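PDB 3PPE: cadherin-5 from Gallus gallus, which mediates calcium-dependent, mainly homophilic adhesion between endothelial cells and helps couple actin filaments to their junctions. Local coordinates for residues I9-D14 against V94-D99; D62-A67 against E129-P134; P102-K107 against V180-A185; S122-T127 against G159-A164; A137-V142 against D184-T189. All blocks are in the same frame, centred on the assembly; numbering follows the deposited sequence.

Interaction 1: I9-D14 against V94-D99. With CA (calcium ion), chain E; CA (calcium ion), chain C; CA (calcium ion), chain D.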
# COMPACT_ATOMS: atom_id res chain seq x y z
N ILE A 9 2.74 -6.19 2.04
CA ILE A 9 1.66 -5.91 2.98
C ILE A 9 2.15 -6.20 4.40
O ILE A 9 2.78 -7.21 4.67
CB ILE A 9 0.36 -6.69 2.65
CG1 ILE A 9 -0.70 -6.45 3.74
CG2 ILE A 9 0.63 -8.19 2.40
CD1 ILE A 9 -2.12 -6.86 3.37
N ARG A 10 1.86 -5.27 5.30
CA ARG A 10 2.25 -5.38 6.70
C ARG A 10 1.51 -6.50 7.40
O ARG A 10 0.33 -6.71 7.17
CB ARG A 10 1.95 -4.02 7.37
CG ARG A 10 2.84 -3.71 8.57
CD ARG A 10 2.60 -2.29 9.13
NE ARG A 10 1.32 -2.15 9.86
CZ ARG A 10 0.26 -1.45 9.46
NH1 ARG A 10 0.25 -0.80 8.29
NH2 ARG A 10 -0.83 -1.41 10.23
N GLU A 11 2.20 -7.25 8.28
CA GLU A 11 1.52 -8.26 9.07
C GLU A 11 0.74 -7.63 10.20
O GLU A 11 1.02 -6.49 10.59
CB GLU A 11 2.51 -9.29 9.65
CG GLU A 11 3.51 -8.63 10.62
CD GLU A 11 4.22 -9.63 11.52
OE1 GLU A 11 3.66 -10.71 11.82
OE2 GLU A 11 5.35 -9.31 11.94
N GLU A 12 -0.25 -8.38 10.70
CA GLU A 12 -0.97 -8.04 11.96
C GLU A 12 -1.76 -6.71 11.89
O GLU A 12 -1.90 -6.00 12.88
CB GLU A 12 -0.01 -8.03 13.16
CG GLU A 12 0.93 -9.24 13.26
CD GLU A 12 0.26 -10.57 13.60
OE1 GLU A 12 1.01 -11.54 13.81
OE2 GLU A 12 -0.98 -10.70 13.64
N ILE A 13 -2.27 -6.40 10.71
CA ILE A 13 -3.05 -5.19 10.50
C ILE A 13 -4.41 -5.28 11.19
O ILE A 13 -5.16 -6.23 10.98
CB ILE A 13 -3.27 -4.90 9.01
CG1 ILE A 13 -1.93 -4.62 8.32
CG2 ILE A 13 -4.23 -3.74 8.82
CD1 ILE A 13 -2.01 -4.61 6.81
N ASP A 14 -4.71 -4.29 12.03
CA ASP A 14 -5.77 -4.42 13.02
C ASP A 14 -6.89 -3.42 12.77
O ASP A 14 -7.78 -3.25 13.60
CB ASP A 14 -5.20 -4.23 14.43
CG ASP A 14 -4.89 -2.78 14.75
OD1 ASP A 14 -5.22 -1.91 13.92
OD2 ASP A 14 -4.32 -2.52 15.82
N VAL A 94 5.22 -10.36 3.14
CA VAL A 94 4.57 -9.86 4.38
C VAL A 94 5.66 -9.12 5.15
O VAL A 94 6.65 -9.73 5.55
CB VAL A 94 3.96 -11.02 5.24
CG1 VAL A 94 3.19 -10.48 6.51
CG2 VAL A 94 3.00 -11.90 4.36
N SER A 95 5.45 -7.83 5.37
CA SER A 95 6.43 -6.94 6.02
C SER A 95 6.33 -7.11 7.53
O SER A 95 5.26 -7.11 8.08
CB SER A 95 6.13 -5.47 5.68
OG SER A 95 6.03 -5.32 4.27
N ASP A 96 7.49 -7.27 8.17
CA ASP A 96 7.59 -7.58 9.59
C ASP A 96 7.24 -6.41 10.50
O ASP A 96 7.73 -5.31 10.31
CB ASP A 96 9.05 -7.99 9.88
CG ASP A 96 9.22 -8.62 11.24
OD1 ASP A 96 10.18 -8.25 11.96
OD2 ASP A 96 8.42 -9.51 11.62
N ILE A 97 6.45 -6.66 11.54
CA ILE A 97 6.42 -5.73 12.65
C ILE A 97 7.15 -6.38 13.83
O ILE A 97 7.31 -7.61 13.90
CB ILE A 97 4.95 -5.28 13.05
CG1 ILE A 97 4.12 -6.40 13.68
CG2 ILE A 97 4.22 -4.59 11.81
CD1 ILE A 97 2.91 -5.87 14.54
N ASN A 98 7.61 -5.55 14.75
CA ASN A 98 8.23 -6.06 15.96
C ASN A 98 7.17 -6.56 16.95
O ASN A 98 6.68 -5.82 17.78
CB ASN A 98 9.16 -5.02 16.61
CG ASN A 98 10.10 -5.68 17.61
OD1 ASN A 98 10.60 -6.78 17.35
ND2 ASN A 98 10.28 -5.07 18.75
N ASP A 99 6.79 -7.82 16.85
CA ASP A 99 5.74 -8.34 17.71
C ASP A 99 6.15 -9.58 18.52
O ASP A 99 5.32 -10.23 19.12
CB ASP A 99 4.43 -8.55 16.94
CG ASP A 99 4.55 -9.51 15.75
OD1 ASP A 99 5.65 -9.73 15.17
OD2 ASP A 99 3.46 -10.06 15.35
CA CA E . 7.03 -9.96 13.43
CA CA C . 3.50 -11.86 13.87
CA CA D . 11.52 -8.73 18.36
O HOH W 1 3.79 -13.05 16.01
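E11 and D99 meet tip to tip, their carboxylate planes 84° apart, and between them grip two calcium ions at the junction of the first and second cadherin domains. E11 OE2 lies 2.3 Å from the chain E calcium, E11 OE1 2.4 Å from the chain C calcium. D99 divides likewise, OD1 to the chain E ion and OD2 to the chain C ion. E12 OE1 adds to the chain C site; D96 OD2 and I97 O add to the chain E site, all from the first-domain side. In the second shell, I97 N donates to the anti lone pair of E11 OE2 (2.9 Å), so a metal and an N-H hold one oxygen. I97 CG2 lies 3.6 Å from R10 CG, and I97 CD1 3.9 Å from E12 CB. An alanine here would probably leave those R10 and E12 carbons without their apolar cover. Outside the segments, R60 is a polar partner of E12, and R63 of D96. Behind the site the backbones run parallel, with S95 N bonded to I9 O (2.8 Å) and E11 N to S95 O (3.1 Å). Strand 6-10 is outermost in its sheet within the chain, beside 82-95, whose other neighbour is 68-77.

Interaction 2: D62-A67 against E129-P134. With CA (calcium ion), chain D; CA (calcium ion), chain C; CA (calcium ion), chain E.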
# COMPACT_ATOMS: atom_id res chain seq x y z
N ASP A 62 0.26 -13.13 9.60
CA ASP A 62 1.33 -13.24 10.58
C ASP A 62 2.56 -13.64 9.82
O ASP A 62 2.64 -14.76 9.35
CB ASP A 62 0.95 -14.32 11.59
CG ASP A 62 1.99 -14.51 12.68
OD1 ASP A 62 3.00 -13.77 12.75
OD2 ASP A 62 1.78 -15.43 13.48
N ARG A 63 3.52 -12.73 9.69
CA ARG A 63 4.80 -13.06 9.02
C ARG A 63 5.51 -14.27 9.65
O ARG A 63 6.19 -15.04 8.97
CB ARG A 63 5.74 -11.83 8.99
CG ARG A 63 6.91 -11.95 8.03
CD ARG A 63 8.09 -11.11 8.54
NE ARG A 63 8.61 -11.68 9.81
CZ ARG A 63 9.49 -12.68 9.86
NH1 ARG A 63 9.94 -13.22 8.75
NH2 ARG A 63 9.88 -13.19 11.02
N GLU A 64 5.32 -14.46 10.94
CA GLU A 64 5.98 -15.57 11.63
C GLU A 64 5.35 -16.94 11.31
O GLU A 64 5.95 -17.97 11.57
CB GLU A 64 6.03 -15.34 13.15
CG GLU A 64 7.11 -14.34 13.57
CD GLU A 64 6.82 -12.90 13.23
OE1 GLU A 64 5.73 -12.37 13.59
OE2 GLU A 64 7.69 -12.25 12.61
N LYS A 65 4.15 -16.93 10.72
CA LYS A 65 3.52 -18.15 10.18
C LYS A 65 3.93 -18.37 8.72
O LYS A 65 4.37 -19.46 8.34
CB LYS A 65 2.02 -17.91 10.18
CG LYS A 65 1.18 -18.96 10.86
CD LYS A 65 1.26 -18.78 12.38
CE LYS A 65 -0.05 -19.22 13.05
NZ LYS A 65 0.23 -19.94 14.33
N LYS A 66 3.77 -17.32 7.89
CA LYS A 66 4.19 -17.39 6.48
C LYS A 66 4.66 -16.03 6.03
O LYS A 66 3.96 -15.05 6.21
CB LYS A 66 3.04 -17.86 5.59
CG LYS A 66 3.49 -18.13 4.14
CD LYS A 66 2.53 -19.10 3.47
CE LYS A 66 2.79 -19.14 1.96
NZ LYS A 66 4.11 -19.73 1.60
N ALA A 67 5.86 -15.94 5.49
CA ALA A 67 6.48 -14.62 5.31
C ALA A 67 6.30 -14.06 3.90
O ALA A 67 6.55 -12.86 3.65
CB ALA A 67 7.94 -14.70 5.68
N GLU A 129 16.26 -16.39 21.40
CA GLU A 129 15.98 -16.21 19.97
C GLU A 129 14.72 -15.38 19.86
O GLU A 129 13.79 -15.52 20.65
CB GLU A 129 15.78 -17.55 19.23
CG GLU A 129 16.88 -18.57 19.41
CD GLU A 129 16.50 -19.94 18.86
OE1 GLU A 129 15.34 -20.41 19.09
OE2 GLU A 129 17.36 -20.55 18.19
N ASP A 130 14.71 -14.50 18.88
CA ASP A 130 13.60 -13.58 18.66
C ASP A 130 13.05 -13.94 17.30
O ASP A 130 13.79 -13.93 16.31
CB ASP A 130 14.14 -12.16 18.65
CG ASP A 130 13.05 -11.12 18.59
OD1 ASP A 130 12.17 -11.13 17.68
OD2 ASP A 130 13.11 -10.23 19.42
N ALA A 131 11.75 -14.24 17.25
CA ALA A 131 11.09 -14.76 16.05
C ALA A 131 10.84 -13.72 14.94
O ALA A 131 10.42 -14.07 13.83
CB ALA A 131 9.79 -15.42 16.46
N ASP A 132 11.07 -12.45 15.23
CA ASP A 132 10.93 -11.40 14.22
C ASP A 132 12.00 -11.52 13.13
O ASP A 132 12.90 -12.37 13.20
CB ASP A 132 10.87 -9.99 14.85
CG ASP A 132 9.66 -9.84 15.74
OD1 ASP A 132 8.58 -10.21 15.28
OD2 ASP A 132 9.77 -9.38 16.91
N ASP A 133 11.89 -10.66 12.12
CA ASP A 133 12.76 -10.74 10.95
C ASP A 133 14.12 -10.10 11.23
O ASP A 133 14.20 -8.92 11.55
CB ASP A 133 12.10 -10.07 9.74
CG ASP A 133 12.86 -10.32 8.45
OD1 ASP A 133 12.28 -10.12 7.37
OD2 ASP A 133 14.05 -10.71 8.53
N PRO A 134 15.18 -10.89 11.11
CA PRO A 134 16.51 -10.46 11.51
C PRO A 134 17.14 -9.53 10.47
O PRO A 134 18.26 -9.06 10.67
CB PRO A 134 17.30 -11.77 11.59
CG PRO A 134 16.62 -12.66 10.62
CD PRO A 134 15.16 -12.31 10.69
CA CA D . 11.52 -8.73 18.36
CA CA C . 3.50 -11.86 13.87
CA CA E . 7.03 -9.96 13.43
O HOH W 2 10.50 -12.00 6.18
O HOH W 3 12.25 -14.91 10.92
O HOH W 1 3.79 -13.05 16.01
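R63 of the first cadherin domain reaches D133 and A131 of the second, and its side chain can be followed outward. CB rests beside V94, and CG lies anti to the backbone N (chi1 -165°). The bend at chi3 (66°) places NE, which forms a salt bridge with D96 and a weak bond to E64 OE2. The guanidinium then lies beneath D133: CB of D133 sits over the centre of one face, 3.7 Å from R63 CZ. NH1 donates to a water, 2.9 Å away, which in turn donates to D133 OD1. NH2 makes a salt bridge with E64 OE2 at 2.9 Å, on the anti lone pair of that oxygen, and gives a second N-H to another water. A131 O lies at the guanidinium edge, 3.0 Å from NH2.

R63 thereby probably helps to position E64, whose two oxygens both bind the chain E calcium, while OE1 also binds the chain C calcium at 2.3 Å. D132 OD1 meets the chain E ion from the second domain at 2.4 Å, its carboxylate turned 84° from that of E64; D132 OD2 continues to the chain D calcium. Calcium ions bound between cadherin domains in this way rigidify the connection. The loop between strands 54-57 and 68-77 here faces the one joining 122-129 to 142-148.

Interaction 3: P102-K107 against V180-A185. With CA (calcium ion), chain D.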
# COMPACT_ATOMS: atom_id res chain seq x y z
N PRO A 102 12.55 -11.75 22.55
CA PRO A 102 13.48 -12.90 22.58
C PRO A 102 13.08 -13.87 23.67
O PRO A 102 12.63 -13.44 24.78
CB PRO A 102 14.85 -12.26 22.88
CG PRO A 102 14.63 -10.76 22.52
CD PRO A 102 13.23 -10.49 22.94
N ILE A 103 13.19 -15.17 23.37
CA ILE A 103 12.86 -16.21 24.35
C ILE A 103 14.06 -17.13 24.49
O ILE A 103 14.65 -17.55 23.51
CB ILE A 103 11.58 -17.03 23.96
CG1 ILE A 103 10.33 -16.13 23.89
CG2 ILE A 103 11.28 -18.15 24.97
CD1 ILE A 103 9.35 -16.64 22.87
N PHE A 104 14.45 -17.43 25.73
CA PHE A 104 15.62 -18.28 25.93
C PHE A 104 15.44 -19.65 25.31
O PHE A 104 14.31 -20.09 25.13
CB PHE A 104 15.99 -18.34 27.39
CG PHE A 104 16.75 -17.12 27.83
CD1 PHE A 104 16.09 -16.06 28.43
CD2 PHE A 104 18.12 -17.01 27.56
CE1 PHE A 104 16.80 -14.90 28.85
CE2 PHE A 104 18.83 -15.85 27.94
CZ PHE A 104 18.14 -14.80 28.60
N VAL A 105 16.55 -20.32 24.99
CA VAL A 105 16.45 -21.65 24.37
C VAL A 105 16.32 -22.79 25.39
O VAL A 105 15.99 -23.90 25.01
CB VAL A 105 17.59 -21.94 23.35
CG1 VAL A 105 17.59 -20.93 22.20
CG2 VAL A 105 18.96 -21.98 24.04
N GLN A 106 16.53 -22.50 26.67
CA GLN A 106 16.44 -23.48 27.77
C GLN A 106 15.93 -22.68 28.96
O GLN A 106 16.27 -21.51 29.10
CB GLN A 106 17.81 -24.06 28.22
CG GLN A 106 18.61 -24.73 27.13
CD GLN A 106 20.01 -25.08 27.50
OE1 GLN A 106 20.38 -25.27 28.70
NE2 GLN A 106 20.83 -25.22 26.48
N LYS A 107 15.16 -23.34 29.81
CA LYS A 107 14.75 -22.79 31.09
C LYS A 107 15.92 -22.55 32.07
O LYS A 107 15.96 -21.52 32.75
CB LYS A 107 13.79 -23.78 31.75
CG LYS A 107 13.08 -23.22 32.98
CD LYS A 107 12.01 -22.17 32.60
CE LYS A 107 11.00 -22.05 33.74
NZ LYS A 107 10.19 -20.79 33.64
N VAL A 180 18.86 -14.30 34.21
CA VAL A 180 19.16 -13.48 33.05
C VAL A 180 17.84 -13.11 32.36
O VAL A 180 16.84 -13.82 32.47
CB VAL A 180 20.23 -14.20 32.12
CG1 VAL A 180 19.67 -15.49 31.52
CG2 VAL A 180 20.78 -13.25 31.03
N LYS A 181 17.82 -11.96 31.69
CA LYS A 181 16.65 -11.51 30.99
C LYS A 181 17.13 -11.05 29.61
O LYS A 181 18.21 -10.43 29.47
CB LYS A 181 16.01 -10.33 31.75
CG LYS A 181 14.65 -9.86 31.16
CD LYS A 181 13.93 -8.85 32.08
CE LYS A 181 12.39 -8.85 31.80
NZ LYS A 181 11.73 -7.64 32.47
N ALA A 182 16.33 -11.34 28.59
CA ALA A 182 16.63 -10.90 27.23
C ALA A 182 15.56 -9.94 26.71
O ALA A 182 14.43 -9.93 27.19
CB ALA A 182 16.75 -12.10 26.31
N LYS A 183 15.94 -9.13 25.73
CA LYS A 183 15.13 -7.98 25.33
C LYS A 183 15.65 -7.36 24.04
O LYS A 183 16.78 -6.89 23.97
CB LYS A 183 15.10 -6.93 26.44
CG LYS A 183 14.51 -5.60 26.02
CD LYS A 183 14.27 -4.69 27.22
CE LYS A 183 15.58 -4.36 27.93
NZ LYS A 183 16.17 -3.09 27.43
N ASP A 184 14.81 -7.37 23.01
CA ASP A 184 15.21 -6.89 21.69
C ASP A 184 15.41 -5.38 21.69
O ASP A 184 14.93 -4.68 22.58
CB ASP A 184 14.17 -7.29 20.64
CG ASP A 184 12.92 -6.44 20.71
OD1 ASP A 184 11.88 -6.86 20.16
OD2 ASP A 184 12.97 -5.35 21.31
N ALA A 185 16.11 -4.88 20.67
CA ALA A 185 16.70 -3.55 20.73
C ALA A 185 15.63 -2.47 20.78
O ALA A 185 15.91 -1.31 21.08
CB ALA A 185 17.63 -3.33 19.55
CA CA D . 11.52 -8.73 18.36
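In the beta sandwich of the second cadherin domain, P102 and F104, of the segment carrying the short strand 103-104, pack against V180 and A182 of strand 175-184 in the facing sheet and against D184 at the calcium end. F104 CG is anti to its own carbonyl carbon (chi1 -79°), and the far end of the ring reaches strand 175-184. F104 CE1 and F104 CZ each lie 3.8 Å from A182 CB. CE1 also approaches the backbone, 3.6 Å from A182 N. F104 CZ comes within 3.4 Å of V180 CG1, a distance belonging to one of two V180 conformers. Nearer the calcium sites, P102 CB lies 3.9 Å from A182 CB, and P102 CG lies 3.4 Å from D184 N. V126 and A195 also touch F104, so the ring is packed from both sheets. An alanine at F104 would probably open a gap between these sheets and leave V180, A182, V126 and A195 without their aromatic neighbour.

The segments meet through van der Waals contacts, of side-chain carbons with one another and with backbone atoms, and no polar bond links them. The apolar row nevertheless ends on an ion: D184, whose backbone N and CB rest on P102, places OD1 2.6 Å from the chain D calcium, so core packing runs directly into the metal site.

Interaction 4: S122-T127 against G159-A164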
# COMPACT_ATOMS: atom_id res chain seq x y z
N SER A 122 35.44 -15.76 31.15
CA SER A 122 34.28 -16.24 30.46
C SER A 122 33.80 -17.54 31.14
O SER A 122 34.60 -18.47 31.40
CB SER A 122 34.72 -16.51 29.01
OG SER A 122 33.68 -17.10 28.33
N VAL A 123 32.49 -17.64 31.41
CA VAL A 123 31.97 -18.79 32.15
C VAL A 123 31.17 -19.75 31.23
O VAL A 123 31.45 -20.93 31.12
CB VAL A 123 31.07 -18.30 33.32
CG1 VAL A 123 30.42 -19.49 34.06
CG2 VAL A 123 31.85 -17.36 34.26
N THR A 124 30.17 -19.19 30.54
CA THR A 124 29.23 -19.96 29.77
C THR A 124 28.46 -18.97 28.88
O THR A 124 28.64 -17.76 29.02
CB THR A 124 28.29 -20.79 30.70
OG1 THR A 124 27.62 -21.74 29.91
CG2 THR A 124 27.25 -19.93 31.41
N LYS A 125 27.69 -19.48 27.93
CA LYS A 125 26.94 -18.61 27.04
C LYS A 125 25.47 -18.94 27.18
O LYS A 125 25.10 -20.11 27.23
CB LYS A 125 27.35 -18.78 25.57
CG LYS A 125 26.74 -17.67 24.66
CD LYS A 125 26.90 -17.96 23.19
CE LYS A 125 26.20 -16.91 22.30
NZ LYS A 125 24.70 -16.78 22.54
N VAL A 126 24.63 -17.92 27.30
CA VAL A 126 23.17 -18.13 27.23
C VAL A 126 22.71 -17.58 25.86
O VAL A 126 23.41 -16.76 25.25
CB VAL A 126 22.38 -17.50 28.45
CG1 VAL A 126 22.92 -18.07 29.79
CG2 VAL A 126 22.41 -15.94 28.49
N THR A 127 21.54 -18.01 25.40
CA THR A 127 21.03 -17.60 24.08
C THR A 127 19.52 -17.49 24.16
O THR A 127 18.86 -18.43 24.62
CB THR A 127 21.37 -18.68 23.00
OG1 THR A 127 22.76 -18.93 23.01
CG2 THR A 127 20.96 -18.22 21.54
N GLY A 159 25.24 -12.72 25.04
CA GLY A 159 24.82 -13.74 26.01
C GLY A 159 25.97 -14.46 26.72
O GLY A 159 25.73 -15.43 27.46
N VAL A 160 27.20 -14.00 26.53
CA VAL A 160 28.34 -14.57 27.25
C VAL A 160 28.41 -14.01 28.68
O VAL A 160 28.35 -12.80 28.90
CB VAL A 160 29.66 -14.38 26.49
CG1 VAL A 160 30.89 -15.03 27.25
CG2 VAL A 160 29.55 -14.98 25.05
N ILE A 161 28.51 -14.94 29.63
CA ILE A 161 28.60 -14.62 31.06
C ILE A 161 30.06 -14.69 31.51
O ILE A 161 30.78 -15.62 31.15
CB ILE A 161 27.68 -15.56 31.89
CG1 ILE A 161 26.23 -15.44 31.39
CG2 ILE A 161 27.76 -15.27 33.42
CD1 ILE A 161 25.25 -16.30 32.13
N PHE A 162 30.48 -13.68 32.27
CA PHE A 162 31.85 -13.51 32.74
C PHE A 162 31.85 -13.28 34.24
O PHE A 162 30.87 -12.73 34.76
CB PHE A 162 32.48 -12.27 32.10
CG PHE A 162 32.54 -12.30 30.60
CD1 PHE A 162 31.49 -11.80 29.82
CD2 PHE A 162 33.69 -12.77 29.96
CE1 PHE A 162 31.57 -11.84 28.41
CE2 PHE A 162 33.79 -12.79 28.55
CZ PHE A 162 32.73 -12.32 27.78
N THR A 163 32.95 -13.63 34.92
CA THR A 163 33.11 -13.29 36.34
C THR A 163 33.18 -11.76 36.44
O THR A 163 33.83 -11.11 35.63
CB THR A 163 34.40 -13.93 36.97
OG1 THR A 163 35.54 -13.46 36.26
CG2 THR A 163 34.36 -15.50 36.91
N ALA A 164 32.48 -11.22 37.45
CA ALA A 164 32.41 -9.78 37.73
C ALA A 164 33.35 -9.36 38.85
O ALA A 164 33.49 -8.17 39.12
CB ALA A 164 30.98 -9.35 38.09
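V126 and I161 share one torsion: in each, CG1 is anti to the carbonyl carbon (chi1 -57°), and the extended chi2 of I161 carries CD1 to within 3.7 Å of V126 CG1. I161 has two conformers; that distance belongs to one. F162 likewise holds CG anti to its carbonyl carbon (chi1 -60°), and its CD2 lies 3.6 Å from S122 CA. The antiparallel strands pair S122 with F162 and K125 with V160, so V123 and T124 together stand opposite I161. V123 N donates to I161 O (2.7 Å), and I161 N to T124 O (2.9 Å), nearly along the C=O axis; the doubled V123-T124 position and the V123 psi of -55° are consistent with a classic beta bulge. Beyond it, V126 N donates to G159 O (2.7 Å). G159 CA passes V126 O at 3.4 Å, where a CB would clash. K125 NZ is gripped by T127 OG1 (2.9 Å), V126 O and S158 O.

The chemistry divides by face. S122, K125, V160 and F162 line one side, whereas I161 and V126 meet V197 of the facing sheet inside the sandwich. Backbone bonds hold the strands together; branched carbons join them to the core of the second cadherin domain.

Interaction 5: A137-V142 against D184-T189. With CA (calcium ion), chain D.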
# COMPACT_ATOMS: atom_id res chain seq x y z
N ALA A 137 15.19 -3.57 10.89
CA ALA A 137 15.98 -2.72 11.77
C ALA A 137 15.68 -3.17 13.20
O ALA A 137 14.71 -2.72 13.81
CB ALA A 137 15.64 -1.25 11.60
N GLY A 138 16.51 -4.07 13.71
CA GLY A 138 16.63 -4.26 15.15
C GLY A 138 15.61 -5.24 15.69
O GLY A 138 15.64 -5.59 16.87
N HIS A 139 14.71 -5.70 14.83
CA HIS A 139 13.51 -6.40 15.26
C HIS A 139 13.87 -7.70 15.98
O HIS A 139 13.17 -8.12 16.90
CB HIS A 139 12.60 -6.69 14.08
CG HIS A 139 11.79 -5.51 13.63
ND1 HIS A 139 10.69 -5.63 12.81
CD2 HIS A 139 11.93 -4.19 13.90
CE1 HIS A 139 10.18 -4.43 12.59
NE2 HIS A 139 10.91 -3.54 13.24
N ALA A 140 14.96 -8.33 15.55
CA ALA A 140 15.39 -9.59 16.13
C ALA A 140 16.79 -9.39 16.75
O ALA A 140 17.57 -10.33 16.89
CB ALA A 140 15.44 -10.63 15.07
N THR A 141 17.11 -8.16 17.11
CA THR A 141 18.35 -7.86 17.76
C THR A 141 18.17 -8.15 19.26
O THR A 141 17.36 -7.49 19.91
CB THR A 141 18.72 -6.37 17.59
OG1 THR A 141 18.93 -6.08 16.21
CG2 THR A 141 20.02 -6.06 18.32
N VAL A 142 18.94 -9.08 19.82
CA VAL A 142 18.74 -9.52 21.20
C VAL A 142 19.81 -8.87 22.07
O VAL A 142 20.97 -8.82 21.68
CB VAL A 142 18.85 -11.05 21.32
CG1 VAL A 142 18.59 -11.52 22.78
CG2 VAL A 142 17.90 -11.83 20.28
N ASP A 184 14.81 -7.37 23.01
CA ASP A 184 15.21 -6.89 21.69
C ASP A 184 15.41 -5.38 21.69
O ASP A 184 14.93 -4.68 22.58
CB ASP A 184 14.17 -7.29 20.64
CG ASP A 184 12.92 -6.44 20.71
OD1 ASP A 184 11.88 -6.86 20.16
OD2 ASP A 184 12.97 -5.35 21.31
N ALA A 185 16.11 -4.88 20.67
CA ALA A 185 16.70 -3.55 20.73
C ALA A 185 15.63 -2.47 20.78
O ALA A 185 15.91 -1.31 21.08
CB ALA A 185 17.63 -3.33 19.55
N LEU A 186 14.39 -2.86 20.48
CA LEU A 186 13.27 -1.93 20.51
C LEU A 186 12.53 -2.01 21.84
O LEU A 186 11.60 -1.24 22.09
CB LEU A 186 12.31 -2.21 19.35
CG LEU A 186 12.77 -1.78 17.96
CD1 LEU A 186 13.79 -2.77 17.40
CD2 LEU A 186 11.59 -1.63 17.02
N GLY A 187 12.94 -2.94 22.69
CA GLY A 187 12.58 -2.91 24.09
C GLY A 187 11.60 -4.02 24.46
O GLY A 187 11.13 -4.08 25.59
N LEU A 188 11.31 -4.89 23.50
CA LEU A 188 10.28 -5.90 23.67
C LEU A 188 10.74 -7.00 24.62
O LEU A 188 11.66 -7.75 24.31
CB LEU A 188 9.88 -6.50 22.32
CG LEU A 188 8.38 -6.63 22.05
CD1 LEU A 188 7.67 -5.31 22.33
CD2 LEU A 188 8.13 -7.09 20.62
N THR A 189 10.09 -7.09 25.78
CA THR A 189 10.18 -8.28 26.62
C THR A 189 8.89 -8.52 27.38
O THR A 189 7.86 -7.90 27.09
CB THR A 189 11.35 -8.17 27.62
OG1 THR A 189 11.49 -9.41 28.32
CG2 THR A 189 11.08 -7.06 28.62
CA CA D . 11.52 -8.73 18.36
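L186, D184 and T141 bury the most surface in this contact between two loops of the second cadherin domain. L186 lays its branches against the turn 138-141: CD1 is 3.4 Å from G138 O, and CD2 is 4.1 Å from H139 CD2, the two side chains meeting at a slant. G138 has phi of 87°, and a CB there would press tightly on L186 CD1. T141 packs carbon to carbon, its CB lying 3.8 Å from A185 CB. The weak bond from A185 N to T141 O is doubtful, since that oxygen sits too close to D184 in the model.

Each loop holds a type I turn, from G138 to T141 and from D184 to G187. T141 N closes the first by donating to G138 O (3.0 Å). In the second, D184 OD2 collects the backbone: L188 N donates at 2.8 Å with an angle of 158°, from above the carboxylate plane, and L186 N and G187 N add weaker bonds. H139 ND1 bonds to D96 of the inter-domain linkage, while A137 packs on Y51 of the second subunit.

The two loops converge on the chain D calcium, to which H139 O binds at 2.3 Å beside D184 OD1. A neutral carbonyl and a carboxylate thus contribute to one site, completed by N98, N100, D130 and D132, and the N-H groups gathered on D184 OD2 probably steady the carboxylate and soften its charge.

Overall arrangement
This chain holds the first two extracellular cadherin domains of the full-length protein, and interactions 1, 2, 3 and 5 converge on the calcium row between them. Interactions 1 and 2, centres about 10 Å apart, share all three ions, reaching the chain D ion through N98 from one and D130 and D132 from the other; R63 NE to D96 OD2 (2.8 Å) also links them. N98 ND2 lies 2.8 Å from D184 OD1 of interactions 3 and 5. Interaction 5 ties back through H139 ND1 and D96 OD1, 2.8 Å apart. Interaction 4, centred about 34 Å from the centre of interaction 1, lies away from the metals yet touches interaction 3 where V105 N meets T127 O (3.0 Å).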